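Local coordinates for HepC.19480.a.B1 (Helicobacter pylori, PDB 6MTZ), which is of unknown function but is probably a metal-dependent phosphoesterase of the DHH/DHHA1 family, at residues A[195-207]-A[217-229]. Numbering follows the deposited sequence.
Sequences DYKLKLLEEVKNY and YDNDLFRLKKIAL
Leu200 drives its CD2 methyl into the neighbouring helix as a knob into the hole formed by Leu221, Leu224, Lys225 and Ala228; Leu221 CD1 is 4.1 Å from that methyl. This is a helical hairpin: helices 190-203 and 213-228, consecutive in the chain, run roughly antiparallel with their segment axes 10.3 Å apart, in the helical region that follows the five-stranded parallel sheet in the chain. Helix 168-180 completes the apolar layer, with Met177 against Tyr217 and Leu221. One turn before Leu200, Tyr196 holds CG anti to the backbone N (chi1 174°), which carries its ring across to the 217-229 helix, where it lies between Leu200 CD1 on one face and Leu229 CD2 on the other, the latter 3.8 Å from the ring centroid in a CH-pi contact. Ala228 CB fills in at the ring edge. The Tyr196 hydroxyl rests against the aliphatic part of Lys225, and both polar ends go to Glu183: Tyr196 OH is hydrogen-bonded to its OE1 and Lys225 NZ forms a salt bridge with its OE2.

Toward the closed end of the hairpin, Val204 puts CG2 over a face of the Tyr217 ring, 3.3 Å from CZ. The Tyr217 hydroxyl donates to Leu200 O at 3.1 Å, from above the carbonyl plane. Leu200 O also takes a weak bond from Glu203 N, while Val204 N bonds to Leu201 O, which probably leaves room for the hydroxyl. Tyr217 also turns its ring edge to the face of Tyr207, a T-shaped pair with planes at 66°.

At the polar margin, a water donates to Glu203 OE1 and to Leu224 O, bridging the helices, while the Glu203 OE2 oxygen lies beside the Leu224 side chain. Beyond it, the Tyr207 hydroxyl donates a short 2.6 Å hydrogen bond to the anti lone pair of Asp220 OD2.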
# COMPACT_ATOMS: atom_id res chain seq x y z
N ASP A 195 1.95 2.34 7.37
CA ASP A 195 2.50 2.61 8.70
C ASP A 195 3.54 1.58 9.09
O ASP A 195 4.59 1.92 9.66
CB ASP A 195 1.37 2.62 9.74
CG ASP A 195 0.45 3.81 9.59
OD1 ASP A 195 0.71 4.70 8.75
OD2 ASP A 195 -0.56 3.87 10.33
N TYR A 196 3.26 0.31 8.82
CA TYR A 196 4.18 -0.78 9.12
C TYR A 196 5.52 -0.60 8.40
O TYR A 196 6.58 -0.63 9.02
CB TYR A 196 3.49 -2.08 8.73
CG TYR A 196 4.27 -3.37 8.81
CD1 TYR A 196 5.00 -3.73 9.94
CD2 TYR A 196 4.19 -4.27 7.76
CE1 TYR A 196 5.68 -4.95 9.98
CE2 TYR A 196 4.85 -5.46 7.79
CZ TYR A 196 5.59 -5.81 8.89
OH TYR A 196 6.22 -7.04 8.85
N LYS A 197 5.48 -0.46 7.07
CA LYS A 197 6.71 -0.27 6.31
C LYS A 197 7.45 0.97 6.78
O LYS A 197 8.67 0.94 6.97
CB LYS A 197 6.44 -0.17 4.80
CG LYS A 197 5.86 -1.44 4.17
CD LYS A 197 5.58 -1.26 2.68
CE LYS A 197 5.00 -2.49 2.01
NZ LYS A 197 5.86 -3.67 2.09
N LEU A 198 6.71 2.06 7.02
CA LEU A 198 7.38 3.30 7.41
C LEU A 198 7.98 3.18 8.80
O LEU A 198 9.04 3.75 9.07
CB LEU A 198 6.41 4.48 7.35
CG LEU A 198 5.97 4.87 5.94
CD1 LEU A 198 5.31 6.22 5.99
CD2 LEU A 198 7.15 4.87 4.99
N LYS A 199 7.30 2.47 9.70
CA LYS A 199 7.90 2.20 11.01
C LYS A 199 9.21 1.43 10.84
O LYS A 199 10.23 1.80 11.42
CB LYS A 199 6.94 1.40 11.90
N LEU A 200 9.19 0.37 10.04
CA LEU A 200 10.40 -0.43 9.84
C LEU A 200 11.53 0.40 9.24
O LEU A 200 12.70 0.26 9.63
CB LEU A 200 10.11 -1.63 8.91
CG LEU A 200 9.13 -2.68 9.45
CD1 LEU A 200 8.71 -3.63 8.36
CD2 LEU A 200 9.77 -3.46 10.60
N LEU A 201 11.21 1.25 8.26
CA LEU A 201 12.26 2.03 7.61
C LEU A 201 12.83 3.06 8.58
O LEU A 201 14.05 3.20 8.70
CB LEU A 201 11.71 2.70 6.35
CG LEU A 201 12.73 3.56 5.60
CD1 LEU A 201 13.88 2.66 5.18
CD2 LEU A 201 12.08 4.25 4.40
N GLU A 202 11.96 3.76 9.31
CA GLU A 202 12.45 4.73 10.29
C GLU A 202 13.37 4.10 11.33
O GLU A 202 14.30 4.75 11.81
CB GLU A 202 11.28 5.45 10.99
CG GLU A 202 11.77 6.50 12.01
CD GLU A 202 10.69 7.44 12.52
OE1 GLU A 202 9.59 7.53 11.92
OE2 GLU A 202 10.96 8.11 13.54
N GLU A 203 13.13 2.83 11.70
CA GLU A 203 14.00 2.20 12.71
C GLU A 203 15.45 2.09 12.24
O GLU A 203 16.35 1.96 13.07
CB GLU A 203 13.48 0.79 13.11
CG GLU A 203 12.62 0.78 14.38
CD GLU A 203 11.63 -0.39 14.45
OE1 GLU A 203 10.86 -0.48 15.43
OE2 GLU A 203 11.61 -1.23 13.53
N VAL A 204 15.70 2.17 10.94
CA VAL A 204 17.08 2.18 10.45
C VAL A 204 17.88 3.31 11.07
O VAL A 204 19.12 3.24 11.13
CB VAL A 204 17.07 2.26 8.90
CG1 VAL A 204 18.44 2.50 8.34
CG2 VAL A 204 16.52 0.99 8.33
N LYS A 205 17.22 4.37 11.55
CA LYS A 205 17.94 5.47 12.20
C LYS A 205 18.72 4.99 13.42
O LYS A 205 19.70 5.63 13.81
CB LYS A 205 16.96 6.57 12.60
CG LYS A 205 16.12 6.28 13.85
CD LYS A 205 14.94 7.25 13.96
CE LYS A 205 14.06 6.90 15.15
NZ LYS A 205 12.89 7.81 15.28
N ASN A 206 18.32 3.88 14.03
CA ASN A 206 19.06 3.35 15.16
C ASN A 206 20.21 2.45 14.74
O ASN A 206 20.90 1.91 15.61
CB ASN A 206 18.11 2.61 16.09
CG ASN A 206 17.10 3.54 16.70
OD1 ASN A 206 17.44 4.66 17.07
ND2 ASN A 206 15.85 3.12 16.75
N TYR A 207 20.45 2.30 13.44
CA TYR A 207 21.52 1.47 12.91
C TYR A 207 22.55 2.26 12.10
O TYR A 207 23.70 1.83 12.02
CB TYR A 207 20.92 0.35 12.03
CG TYR A 207 20.12 -0.63 12.86
CD1 TYR A 207 18.80 -0.38 13.18
CD2 TYR A 207 20.73 -1.79 13.37
CE1 TYR A 207 18.07 -1.26 13.96
CE2 TYR A 207 20.03 -2.67 14.15
CZ TYR A 207 18.70 -2.40 14.45
OH TYR A 207 17.99 -3.27 15.23
N TYR A 217 21.53 -4.43 11.03
CA TYR A 217 20.13 -4.26 10.70
C TYR A 217 19.58 -5.52 10.04
O TYR A 217 18.47 -5.96 10.36
CB TYR A 217 19.94 -3.03 9.80
CG TYR A 217 18.49 -2.75 9.44
CD1 TYR A 217 17.59 -2.35 10.42
CD2 TYR A 217 18.03 -2.88 8.14
CE1 TYR A 217 16.26 -2.09 10.11
CE2 TYR A 217 16.71 -2.61 7.81
CZ TYR A 217 15.83 -2.22 8.81
OH TYR A 217 14.51 -1.94 8.51
N ASP A 218 20.36 -6.14 9.16
CA ASP A 218 19.89 -7.33 8.46
C ASP A 218 19.47 -8.43 9.43
O ASP A 218 18.42 -9.07 9.25
CB ASP A 218 20.98 -7.83 7.51
CG ASP A 218 20.47 -8.86 6.51
OD1 ASP A 218 19.29 -8.77 6.08
OD2 ASP A 218 21.24 -9.78 6.16
N ASN A 219 20.25 -8.65 10.49
CA ASN A 219 20.00 -9.75 11.42
C ASN A 219 18.96 -9.41 12.48
O ASN A 219 18.50 -10.32 13.18
CB ASN A 219 21.31 -10.17 12.09
CG ASN A 219 22.21 -10.94 11.17
OD1 ASN A 219 21.75 -11.58 10.23
ND2 ASN A 219 23.52 -10.89 11.43
N ASP A 220 18.59 -8.13 12.63
CA ASP A 220 17.60 -7.70 13.61
C ASP A 220 16.21 -7.57 13.03
O ASP A 220 15.24 -7.48 13.79
CB ASP A 220 17.97 -6.33 14.22
CG ASP A 220 19.00 -6.42 15.34
OD1 ASP A 220 19.51 -7.52 15.62
OD2 ASP A 220 19.31 -5.36 15.92
N LEU A 221 16.10 -7.53 11.70
CA LEU A 221 14.85 -7.10 11.06
C LEU A 221 13.68 -8.03 11.37
O LEU A 221 12.57 -7.56 11.62
CB LEU A 221 15.06 -7.00 9.55
CG LEU A 221 13.82 -6.66 8.74
CD1 LEU A 221 13.16 -5.38 9.23
CD2 LEU A 221 14.21 -6.51 7.29
N PHE A 222 13.91 -9.35 11.33
CA PHE A 222 12.81 -10.31 11.48
C PHE A 222 12.10 -10.12 12.81
O PHE A 222 10.86 -10.01 12.86
CB PHE A 222 13.34 -11.75 11.35
CG PHE A 222 12.25 -12.82 11.40
CD1 PHE A 222 11.40 -13.03 10.32
CD2 PHE A 222 12.12 -13.64 12.52
CE1 PHE A 222 10.42 -14.02 10.35
CE2 PHE A 222 11.13 -14.65 12.57
CZ PHE A 222 10.28 -14.84 11.48
N ARG A 223 12.87 -10.03 13.90
CA ARG A 223 12.28 -9.81 15.22
C ARG A 223 11.57 -8.46 15.26
O ARG A 223 10.48 -8.34 15.82
CB ARG A 223 13.37 -9.90 16.30
CG ARG A 223 12.85 -9.77 17.74
CD ARG A 223 13.92 -10.03 18.81
NE ARG A 223 13.33 -9.87 20.14
CZ ARG A 223 12.78 -10.86 20.84
NH1 ARG A 223 12.80 -12.10 20.37
NH2 ARG A 223 12.23 -10.62 22.02
N LEU A 224 12.17 -7.43 14.64
CA LEU A 224 11.53 -6.12 14.57
C LEU A 224 10.18 -6.19 13.86
O LEU A 224 9.22 -5.54 14.28
CB LEU A 224 12.43 -5.10 13.87
CG LEU A 224 13.71 -4.67 14.59
CD1 LEU A 224 14.47 -3.64 13.72
CD2 LEU A 224 13.38 -4.10 15.97
N LYS A 225 10.10 -6.94 12.76
CA LYS A 225 8.84 -7.06 12.03
C LYS A 225 7.77 -7.70 12.90
O LYS A 225 6.61 -7.26 12.89
CB LYS A 225 9.03 -7.88 10.75
CG LYS A 225 10.00 -7.27 9.73
CD LYS A 225 10.21 -8.24 8.55
CE LYS A 225 8.89 -8.47 7.79
NZ LYS A 225 9.09 -9.26 6.51
N LYS A 226 8.12 -8.77 13.62
CA LYS A 226 7.16 -9.42 14.51
C LYS A 226 6.63 -8.44 15.54
O LYS A 226 5.43 -8.46 15.87
CB LYS A 226 7.81 -10.61 15.22
CG LYS A 226 7.96 -11.86 14.39
CD LYS A 226 8.34 -13.04 15.30
CE LYS A 226 8.25 -14.36 14.60
NZ LYS A 226 8.62 -15.51 15.47
N ILE A 227 7.49 -7.56 16.05
CA ILE A 227 7.05 -6.60 17.05
C ILE A 227 6.22 -5.50 16.41
O ILE A 227 5.19 -5.09 16.96
CB ILE A 227 8.27 -6.03 17.80
CG1 ILE A 227 8.85 -7.10 18.72
CG2 ILE A 227 7.88 -4.82 18.63
CD1 ILE A 227 10.17 -6.74 19.25
N ALA A 228 6.63 -5.02 15.24
CA ALA A 228 5.85 -3.96 14.60
C ALA A 228 4.46 -4.45 14.23
O ALA A 228 3.51 -3.65 14.16
CB ALA A 228 6.58 -3.44 13.35
N LEU A 229 4.30 -5.76 14.03
CA LEU A 229 2.98 -6.29 13.70
C LEU A 229 2.11 -6.51 14.93
O LEU A 229 0.99 -7.01 14.78
CB LEU A 229 3.12 -7.60 12.93
CG LEU A 229 3.60 -7.51 11.49
CD1 LEU A 229 4.01 -8.89 11.04
CD2 LEU A 229 2.51 -6.95 10.59
O HOH W 1 9.62 -2.88 15.75